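Local atomic coordinates of putative TIM-barrel metal-dependent hydrolase (Mycobacterium avium subsp. paratuberculosis S397, PDB entry 4DZI), a protein that is probably a metal-dependent hydrolase of the amidohydrolase superfamily, holding two cadmium ions in the crystal at a bimetal site in its TIM-barrel fold. Residues Tyr16-Pro19 against Leu20-Thr24; Asp182-Ala186 against Arg187-Leu191. One frame throughout, in Å; residues are numbered along the deposited sequence.

Interaction 1 (Tyr16-Pro19 against Leu20-Thr24)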
loop_
_atom_site.group_PDB
_atom_site.type_symbol
_atom_site.label_atom_id
_atom_site.label_comp_id
_atom_site.label_asym_id
_atom_site.label_seq_id
_atom_site.Cartn_x
_atom_site.Cartn_y
_atom_site.Cartn_z
ATOM N N TYR C 16 -14.235 9.853 -23.269
ATOM C CA TYR C 16 -13.911 10.417 -24.575
ATOM C C TYR C 16 -12.386 10.344 -24.725
ATOM O O TYR C 16 -11.652 10.077 -23.748
ATOM C CB TYR C 16 -14.387 11.873 -24.671
ATOM C CG TYR C 16 -14.067 12.657 -23.443
ATOM C CD1 TYR C 16 -12.761 13.115 -23.188
ATOM C CD2 TYR C 16 -15.053 12.933 -22.489
ATOM C CE1 TYR C 16 -12.467 13.815 -22.021
ATOM C CE2 TYR C 16 -14.760 13.625 -21.309
ATOM C CZ TYR C 16 -13.468 14.074 -21.088
ATOM O OH TYR C 16 -13.156 14.748 -19.938
ATOM N N TYR C 17 -11.897 10.584 -25.945
ATOM C CA TYR C 17 -10.467 10.753 -26.158
ATOM C C TYR C 17 -10.300 12.230 -26.503
ATOM O O TYR C 17 -10.917 12.753 -27.455
ATOM C CB TYR C 17 -9.990 9.847 -27.283
ATOM C CG TYR C 17 -9.967 8.378 -26.890
ATOM C CD1 TYR C 17 -9.263 7.963 -25.757
ATOM C CD2 TYR C 17 -10.678 7.412 -27.589
ATOM C CE1 TYR C 17 -9.198 6.628 -25.380
ATOM C CE2 TYR C 17 -10.651 6.083 -27.206
ATOM C CZ TYR C 17 -9.915 5.688 -26.092
ATOM O OH TYR C 17 -9.859 4.351 -25.744
ATOM N N GLU C 18 -9.508 12.936 -25.724
ATOM C CA GLU C 18 -9.365 14.386 -25.936
ATOM C C GLU C 18 -8.705 14.710 -27.256
ATOM O O GLU C 18 -7.761 14.061 -27.647
ATOM C CB GLU C 18 -8.510 15.030 -24.851
ATOM C CG GLU C 18 -9.073 14.969 -23.433
ATOM C CD GLU C 18 -8.772 13.671 -22.682
ATOM O OE1 GLU C 18 -8.366 12.642 -23.259
ATOM O OE2 GLU C 18 -8.919 13.701 -21.448
ATOM N N PRO C 19 -9.169 15.771 -27.907
ATOM C CA PRO C 19 -8.391 16.304 -29.027
ATOM C C PRO C 19 -7.106 16.965 -28.521
ATOM O O PRO C 19 -6.975 17.282 -27.324
ATOM C CB PRO C 19 -9.334 17.347 -29.628
ATOM C CG PRO C 19 -10.131 17.825 -28.447
ATOM C CD PRO C 19 -10.385 16.565 -27.640
ATOM N N LEU C 20 -6.149 17.165 -29.421
ATOM C CA LEU C 20 -4.857 17.708 -29.007
ATOM C C LEU C 20 -4.933 19.060 -28.302
ATOM O O LEU C 20 -4.026 19.402 -27.577
ATOM C CB LEU C 20 -3.923 17.831 -30.227
ATOM C CG LEU C 20 -3.437 16.505 -30.794
ATOM C CD1 LEU C 20 -2.602 16.790 -32.037
ATOM C CD2 LEU C 20 -2.599 15.704 -29.781
ATOM N N ASP C 21 -5.998 19.844 -28.514
ATOM C CA ASP C 21 -6.101 21.157 -27.881
ATOM C C ASP C 21 -7.007 21.206 -26.650
ATOM O O ASP C 21 -7.418 22.298 -26.178
ATOM C CB ASP C 21 -6.546 22.219 -28.924
ATOM C CG ASP C 21 -7.981 22.014 -29.395
ATOM O OD1 ASP C 21 -8.561 20.958 -29.086
ATOM O OD2 ASP C 21 -8.524 22.912 -30.075
ATOM N N SER C 22 -7.287 20.049 -26.062
ATOM C CA SER C 22 -8.156 20.079 -24.896
ATOM C C SER C 22 -7.626 20.951 -23.745
ATOM O O SER C 22 -8.384 21.598 -23.049
ATOM C CB SER C 22 -8.485 18.658 -24.396
ATOM O OG SER C 22 -7.316 17.995 -23.914
ATOM N N PHE C 23 -6.316 20.948 -23.528
ATOM C CA PHE C 23 -5.702 21.765 -22.486
ATOM C C PHE C 23 -5.129 23.102 -22.984
ATOM O O PHE C 23 -4.550 23.871 -22.199
ATOM C CB PHE C 23 -4.634 20.946 -21.728
ATOM C CG PHE C 23 -5.211 20.035 -20.686
ATOM C CD1 PHE C 23 -5.665 18.757 -21.023
ATOM C CD2 PHE C 23 -5.287 20.445 -19.376
ATOM C CE1 PHE C 23 -6.228 17.924 -20.063
ATOM C CE2 PHE C 23 -5.843 19.604 -18.403
ATOM C CZ PHE C 23 -6.299 18.349 -18.751
ATOM N N THR C 24 -5.308 23.408 -24.271
ATOM C CA THR C 24 -4.725 24.630 -24.827
ATOM C C THR C 24 -5.746 25.590 -25.468
ATOM O O THR C 24 -5.510 26.787 -25.513
ATOM C CB THR C 24 -3.629 24.294 -25.869
ATOM O OG1 THR C 24 -4.200 23.580 -26.981
ATOM C CG2 THR C 24 -2.502 23.412 -25.232
HETATM O O HOH W 1 -5.218 16.670 -25.059
#
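Ser22 meets both Glu18 and Pro19 where the chain turns back on itself shortly after strand 9-15. Residues Pro19 to Ser22 form a type I beta turn, closed by Ser22 N donating to Pro19 O at 3.1 Å; the hydrogen bond is fairly straight at the hydrogen (156°), but the donor stands well above the carbonyl plane. The tight part is where Ser22 faces Glu18. There the hydroxyl of Ser22 sits between its own backbone N and carbonyl carbon (chi1 65°), which lays OG against the aliphatic base of Glu18, 3.3 Å from Glu18 CB. Ser22 CB adds a contact with the same methylene, and the side chains of both Pro19 and Ser22 also pack on Trp149 of helix 136-153. A water ties the two halves together, donating to Pro19 O at 2.9 Å and hydrogen-bonding Ser22 OG at 2.7 Å, so that Pro19 O accepts from two donors. The outer side is looser and partly exposed: Asp21 slants across the pyrrolidine ring with only OD1 near it, 3.6 Å from Pro19 CG, and its OD2 forms a salt bridge with Arg25. Leu20 points away from residues 16-19 and packs on Met38 of strand 36-40. Glu18 bends at chi2 (84°), carrying its carboxylate away from the serine to the edge of the Tyr16 ring, in the ring plane. Both carboxylate oxygens are gripped there by backbone N-H groups: OE1 by Phe124, OE2 by Thr123 and Gly125. Three amide donors around one buried carboxylate would probably stabilise its anionic form, while the methylenes of the same side chain give the serine an apolar neighbour.

Interaction 2 (Asp182-Ala186 against Arg187-Leu191)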
loop_
_atom_site.group_PDB
_atom_site.type_symbol
_atom_site.label_atom_id
_atom_site.label_comp_id
_atom_site.label_asym_id
_atom_site.label_seq_id
_atom_site.Cartn_x
_atom_site.Cartn_y
_atom_site.Cartn_z
ATOM N N ASP C 182 -17.510 27.067 -8.139
ATOM C CA ASP C 182 -18.617 27.974 -8.461
ATOM C C ASP C 182 -18.869 28.056 -9.966
ATOM O O ASP C 182 -20.023 28.035 -10.402
ATOM C CB ASP C 182 -18.362 29.379 -7.882
ATOM C CG ASP C 182 -18.530 29.421 -6.375
ATOM O OD1 ASP C 182 -19.100 28.451 -5.816
ATOM O OD2 ASP C 182 -18.098 30.423 -5.746
ATOM N N PHE C 183 -17.805 28.156 -10.756
ATOM C CA PHE C 183 -17.940 28.251 -12.200
ATOM C C PHE C 183 -18.596 26.991 -12.789
ATOM O O PHE C 183 -19.517 27.096 -13.584
ATOM C CB PHE C 183 -16.581 28.505 -12.871
ATOM C CG PHE C 183 -16.557 28.136 -14.331
ATOM C CD1 PHE C 183 -16.081 26.892 -14.736
ATOM C CD2 PHE C 183 -17.005 29.023 -15.292
ATOM C CE1 PHE C 183 -16.069 26.538 -16.075
ATOM C CE2 PHE C 183 -16.987 28.681 -16.633
ATOM C CZ PHE C 183 -16.522 27.439 -17.027
ATOM N N VAL C 184 -18.117 25.800 -12.418
ATOM C CA VAL C 184 -18.701 24.563 -12.990
ATOM C C VAL C 184 -20.120 24.271 -12.495
ATOM O O VAL C 184 -20.960 23.827 -13.266
ATOM C CB VAL C 184 -17.769 23.303 -12.864
ATOM C CG1 VAL C 184 -16.410 23.578 -13.526
ATOM C CG2 VAL C 184 -17.614 22.866 -11.408
ATOM N N LEU C 185 -20.391 24.564 -11.223
ATOM C CA LEU C 185 -21.746 24.453 -10.674
ATOM C C LEU C 185 -22.690 25.402 -11.407
ATOM O O LEU C 185 -23.815 25.029 -11.758
ATOM C CB LEU C 185 -21.740 24.752 -9.178
ATOM C CG LEU C 185 -21.120 23.699 -8.264
ATOM C CD1 LEU C 185 -21.216 24.136 -6.812
ATOM C CD2 LEU C 185 -21.835 22.367 -8.448
ATOM N N ALA C 186 -22.249 26.633 -11.641
ATOM C CA ALA C 186 -23.104 27.554 -12.407
ATOM C C ALA C 186 -23.363 27.062 -13.839
ATOM O O ALA C 186 -24.419 27.338 -14.408
ATOM C CB ALA C 186 -22.538 28.961 -12.400
ATOM N N ARG C 187 -22.421 26.322 -14.434
ATOM C CA ARG C 187 -22.651 25.744 -15.751
ATOM C C ARG C 187 -23.388 24.391 -15.697
ATOM O O ARG C 187 -23.523 23.709 -16.702
ATOM C CB ARG C 187 -21.329 25.592 -16.515
ATOM C CG ARG C 187 -20.677 26.896 -16.968
ATOM C CD ARG C 187 -20.919 27.139 -18.459
ATOM N NE ARG C 187 -20.172 28.295 -18.978
ATOM C CZ ARG C 187 -19.102 28.252 -19.786
ATOM N NH1 ARG C 187 -18.533 29.389 -20.176
ATOM N NH2 ARG C 187 -18.588 27.099 -20.220
ATOM N N GLY C 188 -23.869 24.008 -14.531
ATOM C CA GLY C 188 -24.710 22.833 -14.430
ATOM C C GLY C 188 -24.015 21.510 -14.165
ATOM O O GLY C 188 -24.635 20.478 -14.256
ATOM N N ALA C 189 -22.733 21.517 -13.779
ATOM C CA ALA C 189 -22.074 20.236 -13.466
ATOM C C ALA C 189 -22.822 19.468 -12.379
ATOM O O ALA C 189 -23.263 20.059 -11.391
ATOM C CB ALA C 189 -20.629 20.486 -13.039
ATOM N N LYS C 190 -22.898 18.155 -12.547
ATOM C CA LYS C 190 -23.609 17.276 -11.629
ATOM C C LYS C 190 -22.645 16.320 -10.903
ATOM O O LYS C 190 -23.057 15.572 -9.995
ATOM C CB LYS C 190 -24.678 16.460 -12.375
ATOM C CG LYS C 190 -25.716 17.312 -13.101
ATOM C CD LYS C 190 -26.435 18.240 -12.157
ATOM C CE LYS C 190 -27.700 18.816 -12.830
ATOM N NZ LYS C 190 -27.369 19.641 -14.027
ATOM N N LEU C 191 -21.397 16.319 -11.360
ATOM C CA LEU C 191 -20.338 15.447 -10.787
ATOM C C LEU C 191 -19.032 16.188 -11.050
ATOM O O LEU C 191 -18.868 16.772 -12.142
ATOM C CB LEU C 191 -20.310 14.068 -11.488
ATOM C CG LEU C 191 -19.175 13.093 -11.111
ATOM C CD1 LEU C 191 -19.253 12.658 -9.645
ATOM C CD2 LEU C 191 -19.234 11.873 -12.015
HETATM O O HOH W 2 -24.598 22.647 -10.978
#
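Phe183 CG lies anti to the backbone N (chi1 160°) and Arg187 CG lies anti to its own carbonyl carbon, which sends both side chains along the same flank of the helix end. A bend at chi2 (-102°) then brings the guanidinium beside the ring. Phe183 CE2 lies over the centre of one guanidinium face, 3.8 Å from Arg187 CZ, while Phe183 CZ approaches NH2. Ring and guanidinium planes are 62° apart, so the two groups do not stack flat; Arg187 CG covers part of one ring face, offset toward the rim. Arg187 NH2 also forms a salt bridge with Asp151, and His144 meets the Phe183 ring edge-to-face, so the pair leans on helix 136-153. Backbone bonds end helix 174-186 beneath these side chains. Arg187 N still donates to Phe183 O at 3.1 Å, and then the pattern becomes a Schellman motif: Ala189 N reaches back to Val184 O at 3.0 Å, and Gly188 N to Leu185 O, also at 3.0 Å. Gly188 is the C-prime residue, with positive phi; a CB there would be jammed against the carbonyl O of Arg187. The reversal folds Ala189 back under the helix, where its methyl touches Val184 CB at 4.0 Å in the buried part of the contact, close to Phe156 and Pro167. A water donates to both Leu185 O and Ala189 O, linking the last turn to the outgoing chain. Lys190 curls back so that NZ donates to Gly188 O at 2.9 Å and pairs with Asp157, just before the chain enters strand 192-193.

How the interactions relate
Interaction 1 precedes interaction 2 in the chain, and their centres lie 20 Å apart. Their nearest atoms are about 10 Å apart, so they do not touch, but both pack against helix 136-153: the 16-24 turn through Trp149, the 182-191 helix end through Leu148 and Asp151. Each borders a strand, interaction 1 following 9-15 and interaction 2 leading into 192-193. Interaction 1 has the closer tie to the bimetal site, because strand 9-15 brings in the cadmium ligands Asp13 and His15, and the Glu18 side chain is about 11 Å from a cadmium ion. Residues 182-191 include no metal ligand and connect a helix to the parallel sheet.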